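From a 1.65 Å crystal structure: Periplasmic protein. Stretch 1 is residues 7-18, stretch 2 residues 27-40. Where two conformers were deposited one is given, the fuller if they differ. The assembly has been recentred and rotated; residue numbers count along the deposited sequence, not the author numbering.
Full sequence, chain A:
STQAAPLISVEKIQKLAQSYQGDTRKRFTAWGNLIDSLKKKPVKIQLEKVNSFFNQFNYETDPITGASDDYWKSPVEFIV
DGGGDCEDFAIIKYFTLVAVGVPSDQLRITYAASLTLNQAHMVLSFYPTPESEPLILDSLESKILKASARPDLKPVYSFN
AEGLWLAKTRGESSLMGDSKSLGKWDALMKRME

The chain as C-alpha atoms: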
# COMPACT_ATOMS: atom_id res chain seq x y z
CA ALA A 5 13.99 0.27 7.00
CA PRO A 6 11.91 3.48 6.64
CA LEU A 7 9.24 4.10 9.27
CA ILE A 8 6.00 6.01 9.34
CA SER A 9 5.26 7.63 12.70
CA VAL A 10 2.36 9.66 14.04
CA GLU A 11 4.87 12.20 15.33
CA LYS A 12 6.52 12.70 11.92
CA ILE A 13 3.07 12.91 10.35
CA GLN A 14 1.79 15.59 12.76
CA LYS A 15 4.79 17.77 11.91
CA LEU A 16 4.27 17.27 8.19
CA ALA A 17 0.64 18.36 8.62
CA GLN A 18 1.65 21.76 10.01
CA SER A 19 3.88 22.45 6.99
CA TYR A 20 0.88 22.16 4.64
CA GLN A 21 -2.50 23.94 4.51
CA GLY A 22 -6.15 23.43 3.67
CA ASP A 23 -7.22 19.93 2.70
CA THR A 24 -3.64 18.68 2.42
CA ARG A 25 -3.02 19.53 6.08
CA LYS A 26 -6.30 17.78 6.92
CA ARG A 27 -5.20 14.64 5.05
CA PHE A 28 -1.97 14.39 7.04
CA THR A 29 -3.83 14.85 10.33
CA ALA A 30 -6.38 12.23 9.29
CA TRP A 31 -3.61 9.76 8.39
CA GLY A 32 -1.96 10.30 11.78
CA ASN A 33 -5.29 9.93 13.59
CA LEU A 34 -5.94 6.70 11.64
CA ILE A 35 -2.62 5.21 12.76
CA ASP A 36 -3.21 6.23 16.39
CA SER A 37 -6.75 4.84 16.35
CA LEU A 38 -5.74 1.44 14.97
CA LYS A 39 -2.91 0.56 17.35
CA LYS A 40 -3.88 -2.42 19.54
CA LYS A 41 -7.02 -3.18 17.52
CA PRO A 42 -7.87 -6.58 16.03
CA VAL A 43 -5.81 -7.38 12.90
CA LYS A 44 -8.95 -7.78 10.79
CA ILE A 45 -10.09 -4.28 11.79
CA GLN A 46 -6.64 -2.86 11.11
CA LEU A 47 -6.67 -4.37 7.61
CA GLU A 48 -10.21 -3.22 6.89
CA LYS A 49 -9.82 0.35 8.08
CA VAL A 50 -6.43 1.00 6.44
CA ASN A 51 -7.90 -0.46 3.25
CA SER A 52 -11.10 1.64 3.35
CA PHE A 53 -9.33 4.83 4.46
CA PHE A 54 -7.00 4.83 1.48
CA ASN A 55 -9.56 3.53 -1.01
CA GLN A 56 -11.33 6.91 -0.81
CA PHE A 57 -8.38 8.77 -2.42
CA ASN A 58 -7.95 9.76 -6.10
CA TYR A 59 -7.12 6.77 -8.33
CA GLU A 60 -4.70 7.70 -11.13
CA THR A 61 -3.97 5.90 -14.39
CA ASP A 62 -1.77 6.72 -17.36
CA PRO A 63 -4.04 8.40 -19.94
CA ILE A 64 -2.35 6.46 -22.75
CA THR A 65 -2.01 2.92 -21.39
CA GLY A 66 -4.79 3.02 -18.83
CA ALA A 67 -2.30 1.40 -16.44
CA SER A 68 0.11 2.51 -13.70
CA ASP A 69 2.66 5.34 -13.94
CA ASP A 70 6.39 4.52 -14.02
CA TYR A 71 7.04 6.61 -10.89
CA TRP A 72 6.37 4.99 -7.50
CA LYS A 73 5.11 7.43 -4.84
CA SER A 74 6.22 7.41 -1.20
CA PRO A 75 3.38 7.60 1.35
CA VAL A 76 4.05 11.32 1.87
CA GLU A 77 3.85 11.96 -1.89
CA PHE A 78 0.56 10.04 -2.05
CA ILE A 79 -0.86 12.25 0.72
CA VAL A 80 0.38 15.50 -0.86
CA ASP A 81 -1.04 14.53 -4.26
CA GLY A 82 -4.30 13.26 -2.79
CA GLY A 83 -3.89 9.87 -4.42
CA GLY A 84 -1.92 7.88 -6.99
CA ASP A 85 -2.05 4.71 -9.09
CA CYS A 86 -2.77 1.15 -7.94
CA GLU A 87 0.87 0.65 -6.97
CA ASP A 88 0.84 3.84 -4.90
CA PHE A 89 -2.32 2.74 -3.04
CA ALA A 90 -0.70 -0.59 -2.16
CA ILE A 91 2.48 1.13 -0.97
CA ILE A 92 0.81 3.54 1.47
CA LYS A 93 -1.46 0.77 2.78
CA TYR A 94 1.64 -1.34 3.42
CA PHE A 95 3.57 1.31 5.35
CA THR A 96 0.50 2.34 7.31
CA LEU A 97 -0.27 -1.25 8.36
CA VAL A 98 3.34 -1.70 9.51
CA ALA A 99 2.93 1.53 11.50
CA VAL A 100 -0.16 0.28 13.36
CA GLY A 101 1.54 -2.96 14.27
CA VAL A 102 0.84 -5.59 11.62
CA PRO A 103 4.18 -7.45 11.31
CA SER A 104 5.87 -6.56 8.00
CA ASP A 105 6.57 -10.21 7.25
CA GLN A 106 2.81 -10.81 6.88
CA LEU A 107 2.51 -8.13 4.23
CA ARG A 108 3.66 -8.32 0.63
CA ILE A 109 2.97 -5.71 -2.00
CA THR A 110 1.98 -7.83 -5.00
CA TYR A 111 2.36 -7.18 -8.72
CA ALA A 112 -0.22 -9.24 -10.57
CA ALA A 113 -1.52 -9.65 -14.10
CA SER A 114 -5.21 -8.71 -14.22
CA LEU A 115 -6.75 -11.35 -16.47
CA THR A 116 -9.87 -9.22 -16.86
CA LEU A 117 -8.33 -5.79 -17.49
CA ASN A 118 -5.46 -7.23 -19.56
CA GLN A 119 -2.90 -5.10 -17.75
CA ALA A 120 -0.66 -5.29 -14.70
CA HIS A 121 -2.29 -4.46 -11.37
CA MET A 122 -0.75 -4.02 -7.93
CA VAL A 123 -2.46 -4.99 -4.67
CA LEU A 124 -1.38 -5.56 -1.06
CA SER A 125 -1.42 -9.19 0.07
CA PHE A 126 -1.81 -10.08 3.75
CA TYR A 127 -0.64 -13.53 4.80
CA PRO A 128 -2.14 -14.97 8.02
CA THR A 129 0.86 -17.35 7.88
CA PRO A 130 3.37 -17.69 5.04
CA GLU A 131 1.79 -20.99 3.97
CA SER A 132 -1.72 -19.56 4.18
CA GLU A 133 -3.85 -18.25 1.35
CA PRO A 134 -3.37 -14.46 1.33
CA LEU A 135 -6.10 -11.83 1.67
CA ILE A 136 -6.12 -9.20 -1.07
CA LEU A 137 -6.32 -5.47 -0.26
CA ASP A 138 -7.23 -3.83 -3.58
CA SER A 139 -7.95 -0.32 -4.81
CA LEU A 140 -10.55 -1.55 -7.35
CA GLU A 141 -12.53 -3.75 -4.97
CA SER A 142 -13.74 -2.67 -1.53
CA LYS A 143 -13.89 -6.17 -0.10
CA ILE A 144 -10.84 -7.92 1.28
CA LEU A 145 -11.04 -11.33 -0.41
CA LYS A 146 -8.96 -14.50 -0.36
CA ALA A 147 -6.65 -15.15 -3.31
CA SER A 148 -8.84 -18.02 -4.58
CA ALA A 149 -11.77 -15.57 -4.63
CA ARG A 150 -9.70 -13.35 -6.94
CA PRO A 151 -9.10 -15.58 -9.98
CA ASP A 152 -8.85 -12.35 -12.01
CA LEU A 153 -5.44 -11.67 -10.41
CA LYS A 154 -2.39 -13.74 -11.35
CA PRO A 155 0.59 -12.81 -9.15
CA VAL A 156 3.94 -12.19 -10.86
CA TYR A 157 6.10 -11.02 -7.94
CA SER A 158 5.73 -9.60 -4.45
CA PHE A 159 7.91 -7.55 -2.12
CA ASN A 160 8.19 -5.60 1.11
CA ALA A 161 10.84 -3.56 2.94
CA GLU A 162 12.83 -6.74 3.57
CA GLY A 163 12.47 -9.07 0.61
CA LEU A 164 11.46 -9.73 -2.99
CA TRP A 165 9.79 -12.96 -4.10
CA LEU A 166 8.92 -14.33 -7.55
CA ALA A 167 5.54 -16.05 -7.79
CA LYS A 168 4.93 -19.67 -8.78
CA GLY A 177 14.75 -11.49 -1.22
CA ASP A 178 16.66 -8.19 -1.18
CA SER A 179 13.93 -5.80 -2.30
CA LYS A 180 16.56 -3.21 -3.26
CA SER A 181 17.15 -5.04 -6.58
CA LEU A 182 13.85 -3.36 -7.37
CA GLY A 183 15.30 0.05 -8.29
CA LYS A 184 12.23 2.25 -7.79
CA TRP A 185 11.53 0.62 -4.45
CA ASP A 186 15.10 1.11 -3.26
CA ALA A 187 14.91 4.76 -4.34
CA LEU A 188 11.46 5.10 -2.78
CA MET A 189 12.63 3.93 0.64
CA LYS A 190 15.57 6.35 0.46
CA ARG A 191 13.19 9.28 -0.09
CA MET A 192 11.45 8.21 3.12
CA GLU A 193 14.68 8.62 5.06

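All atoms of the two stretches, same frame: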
# COMPACT_ATOMS: atom_id res chain seq x y z
N LEU A 7 10.36 4.20 8.36
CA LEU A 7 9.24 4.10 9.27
C LEU A 7 8.27 5.25 9.05
O LEU A 7 8.66 6.36 8.69
CB LEU A 7 9.73 4.11 10.72
CG LEU A 7 10.38 2.82 11.23
CD1 LEU A 7 11.68 3.12 11.96
CD2 LEU A 7 9.42 2.07 12.14
N ILE A 8 7.00 4.97 9.26
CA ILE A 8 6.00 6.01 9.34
C ILE A 8 5.72 6.18 10.83
O ILE A 8 5.68 5.19 11.56
CB ILE A 8 4.73 5.61 8.58
CG1 ILE A 8 5.00 5.61 7.07
CG2 ILE A 8 3.60 6.56 8.89
CD1 ILE A 8 5.35 6.97 6.51
N SER A 9 5.58 7.42 11.29
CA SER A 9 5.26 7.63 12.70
C SER A 9 4.26 8.76 12.83
O SER A 9 4.28 9.71 12.04
CB SER A 9 6.52 7.93 13.51
OG SER A 9 6.84 9.30 13.48
N VAL A 10 3.37 8.64 13.81
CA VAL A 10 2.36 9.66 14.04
C VAL A 10 3.03 11.00 14.32
O VAL A 10 2.54 12.05 13.92
CB VAL A 10 1.39 9.26 15.18
CG1 VAL A 10 0.51 10.43 15.60
CG2 VAL A 10 0.53 8.10 14.75
N GLU A 11 4.18 10.96 14.99
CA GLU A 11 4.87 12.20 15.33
C GLU A 11 5.43 12.90 14.09
O GLU A 11 5.32 14.12 13.96
CB GLU A 11 5.95 11.94 16.39
CG GLU A 11 5.41 11.46 17.74
CD GLU A 11 4.90 10.02 17.70
OE1 GLU A 11 5.47 9.21 16.94
OE2 GLU A 11 3.93 9.71 18.42
N LYS A 12 6.01 12.13 13.17
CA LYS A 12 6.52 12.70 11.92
C LYS A 12 5.37 13.24 11.08
O LYS A 12 5.48 14.28 10.44
CB LYS A 12 7.31 11.66 11.10
CG LYS A 12 8.66 11.26 11.68
CD LYS A 12 9.53 10.54 10.64
CE LYS A 12 10.95 10.31 11.17
NZ LYS A 12 11.96 10.25 10.07
N ILE A 13 4.25 12.52 11.11
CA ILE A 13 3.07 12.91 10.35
C ILE A 13 2.46 14.22 10.86
O ILE A 13 2.08 15.09 10.07
CB ILE A 13 2.01 11.80 10.37
CG1 ILE A 13 2.51 10.59 9.59
CG2 ILE A 13 0.71 12.29 9.77
CD1 ILE A 13 1.58 9.41 9.65
N GLN A 14 2.36 14.37 12.18
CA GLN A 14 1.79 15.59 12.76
C GLN A 14 2.61 16.83 12.41
O GLN A 14 2.06 17.92 12.27
CB GLN A 14 1.68 15.46 14.28
CG GLN A 14 0.55 14.56 14.75
CD GLN A 14 0.66 14.22 16.23
OE1 GLN A 14 1.69 14.48 16.86
NE2 GLN A 14 -0.40 13.65 16.79
N LYS A 15 3.92 16.66 12.25
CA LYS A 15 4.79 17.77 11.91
C LYS A 15 4.71 18.09 10.42
O LYS A 15 4.82 19.25 10.03
CB LYS A 15 6.23 17.46 12.32
CG LYS A 15 6.38 17.31 13.83
CD LYS A 15 7.77 16.85 14.22
CE LYS A 15 7.82 16.50 15.70
NZ LYS A 15 8.94 15.57 16.02
N LEU A 16 4.50 17.06 9.61
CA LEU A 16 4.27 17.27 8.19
C LEU A 16 2.99 18.07 8.00
O LEU A 16 2.95 19.01 7.21
CB LEU A 16 4.19 15.93 7.45
CG LEU A 16 5.51 15.38 6.92
CD1 LEU A 16 5.41 13.89 6.64
CD2 LEU A 16 5.93 16.13 5.67
N ALA A 17 1.95 17.71 8.74
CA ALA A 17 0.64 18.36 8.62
C ALA A 17 0.75 19.88 8.75
O ALA A 17 0.17 20.62 7.96
CB ALA A 17 -0.33 17.82 9.65
N GLN A 18 1.52 20.33 9.74
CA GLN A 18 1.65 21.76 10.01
C GLN A 18 2.44 22.53 8.95
O GLN A 18 2.41 23.77 8.93
CB GLN A 18 2.21 22.00 11.41
CG GLN A 18 1.22 21.66 12.52
CD GLN A 18 -0.20 22.10 12.18
OE1 GLN A 18 -0.50 23.29 12.10
NE2 GLN A 18 -1.09 21.12 11.97
N ARG A 27 -5.49 16.03 5.42
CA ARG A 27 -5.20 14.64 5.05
C ARG A 27 -4.09 14.06 5.91
O ARG A 27 -4.16 12.90 6.32
CB ARG A 27 -4.86 14.51 3.55
CG ARG A 27 -6.06 14.68 2.63
CD ARG A 27 -5.80 14.19 1.20
NE ARG A 27 -4.71 14.89 0.51
CZ ARG A 27 -4.82 16.06 -0.12
NH1 ARG A 27 -5.98 16.71 -0.14
NH2 ARG A 27 -3.76 16.58 -0.72
N PHE A 28 -3.05 14.85 6.17
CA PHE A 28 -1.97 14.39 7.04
C PHE A 28 -2.50 14.11 8.45
O PHE A 28 -2.22 13.05 9.03
CB PHE A 28 -0.82 15.41 7.09
CG PHE A 28 0.15 15.28 5.94
CD1 PHE A 28 1.01 14.20 5.86
CD2 PHE A 28 0.18 16.24 4.94
CE1 PHE A 28 1.91 14.08 4.80
CE2 PHE A 28 1.07 16.13 3.88
CZ PHE A 28 1.93 15.05 3.80
N THR A 29 -3.28 15.03 8.99
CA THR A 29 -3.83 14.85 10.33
C THR A 29 -4.72 13.62 10.40
O THR A 29 -4.68 12.86 11.38
CB THR A 29 -4.62 16.09 10.77
OG1 THR A 29 -3.72 17.21 10.87
CG2 THR A 29 -5.29 15.86 12.12
N ALA A 30 -5.50 13.39 9.35
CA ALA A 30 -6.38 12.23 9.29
C ALA A 30 -5.60 10.92 9.24
O ALA A 30 -6.01 9.93 9.85
CB ALA A 30 -7.31 12.35 8.09
N TRP A 31 -4.49 10.92 8.50
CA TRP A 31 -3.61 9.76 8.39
C TRP A 31 -3.01 9.44 9.77
O TRP A 31 -2.98 8.28 10.19
CB TRP A 31 -2.51 10.08 7.38
CG TRP A 31 -1.56 8.98 7.07
CD1 TRP A 31 -1.77 7.63 7.20
CD2 TRP A 31 -0.24 9.14 6.55
NE1 TRP A 31 -0.64 6.94 6.80
CE2 TRP A 31 0.31 7.85 6.40
CE3 TRP A 31 0.53 10.25 6.21
CZ2 TRP A 31 1.60 7.65 5.91
CZ3 TRP A 31 1.82 10.04 5.72
CH2 TRP A 31 2.33 8.76 5.58
N GLY A 32 -2.52 10.47 10.44
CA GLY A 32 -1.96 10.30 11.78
C GLY A 32 -3.01 9.80 12.76
O GLY A 32 -2.73 8.91 13.57
N ASN A 33 -4.21 10.37 12.70
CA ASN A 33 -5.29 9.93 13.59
C ASN A 33 -5.67 8.48 13.30
O ASN A 33 -5.96 7.72 14.23
CB ASN A 33 -6.51 10.85 13.49
CG ASN A 33 -6.25 12.23 14.09
OD1 ASN A 33 -5.30 12.43 14.85
ND2 ASN A 33 -7.10 13.19 13.74
N LEU A 34 -5.66 8.09 12.03
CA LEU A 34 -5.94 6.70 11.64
C LEU A 34 -4.95 5.76 12.30
O LEU A 34 -5.34 4.76 12.93
CB LEU A 34 -5.85 6.54 10.11
CG LEU A 34 -5.95 5.12 9.55
CD1 LEU A 34 -7.39 4.66 9.54
CD2 LEU A 34 -5.36 5.03 8.15
N ILE A 35 -3.66 6.07 12.18
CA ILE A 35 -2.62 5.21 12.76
C ILE A 35 -2.80 5.11 14.28
O ILE A 35 -2.78 4.01 14.83
CB ILE A 35 -1.21 5.69 12.41
CG1 ILE A 35 -0.95 5.48 10.91
CG2 ILE A 35 -0.17 4.93 13.21
CD1 ILE A 35 0.27 6.19 10.38
N ASP A 36 -3.00 6.25 14.94
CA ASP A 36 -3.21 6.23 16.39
C ASP A 36 -4.41 5.38 16.79
O ASP A 36 -4.36 4.64 17.78
CB ASP A 36 -3.39 7.66 16.92
CG ASP A 36 -2.09 8.28 17.40
OD1 ASP A 36 -1.12 7.52 17.65
OD2 ASP A 36 -2.04 9.52 17.55
N SER A 37 -5.48 5.48 16.02
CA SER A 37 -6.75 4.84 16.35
C SER A 37 -6.71 3.33 16.15
O SER A 37 -7.50 2.60 16.75
CB SER A 37 -7.90 5.43 15.52
OG SER A 37 -7.93 4.90 14.20
N LEU A 38 -5.79 2.86 15.32
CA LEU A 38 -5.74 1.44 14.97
C LEU A 38 -4.72 0.63 15.75
O LEU A 38 -4.73 -0.60 15.69
CB LEU A 38 -5.50 1.24 13.47
CG LEU A 38 -6.66 1.68 12.57
CD1 LEU A 38 -6.26 1.48 11.11
CD2 LEU A 38 -7.91 0.90 12.90
N LYS A 39 -3.83 1.29 16.48
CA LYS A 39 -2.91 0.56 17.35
C LYS A 39 -3.70 -0.27 18.37
O LYS A 39 -4.67 0.22 18.95
CB LYS A 39 -1.96 1.53 18.05
CG LYS A 39 -0.97 2.18 17.09
CD LYS A 39 -0.02 3.13 17.82
CE LYS A 39 0.99 3.74 16.86
NZ LYS A 39 1.82 4.80 17.50
N LYS A 40 -3.28 -1.52 18.56
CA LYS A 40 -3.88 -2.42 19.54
C LYS A 40 -5.35 -2.75 19.24
O LYS A 40 -6.14 -3.02 20.15
CB LYS A 40 -3.72 -1.87 20.96
CG LYS A 40 -2.27 -1.64 21.35
CD LYS A 40 -2.14 -0.92 22.69
CE LYS A 40 -0.68 -0.71 23.06
NZ LYS A 40 0.06 -2.00 23.11
O HOH W 1 3.39 6.13 15.67

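The two stretches form a close-packed, antiparallel helix pair held together by apolar side chains, with no direct hydrogen bond between them. Helices 10-17 and 27-38 run at 165° to one another, their axes approach to 8.2 Å, and together the stretches bury 590 Å².

At the centre, the side chain of I13 fits as a knob into a hole formed by F28, W31, G32 and I35. With chi1 m and chi2 t, it lays CD1 over the face of the indole, 3.6 Å from the centroid of the six-membered ring of W31, while its CG2 lies 3.1 Å from F28 O. G32 suits this site because it has no side chain: an ideal CB would lie a tight 3.3 Å from I13 CG2.

Toward the end of the first helix, L16 CB covers one face of the F28 ring, 4.1 Å from its centroid, and the small A17 lets the backbones come close, its CB 3.5 Å from F28 CB. At the other end, V10 CG2 packs 3.6 Å from I35 CG2, and I8 CD1 reaches W31 CH2 at 3.6 Å. Here a water accepts from both V10 N (3.1 Å) and K39 NZ (2.8 Å), bridging the stretches. S9 caps the first helix, its OG accepting from K12 N at 3.0 Å.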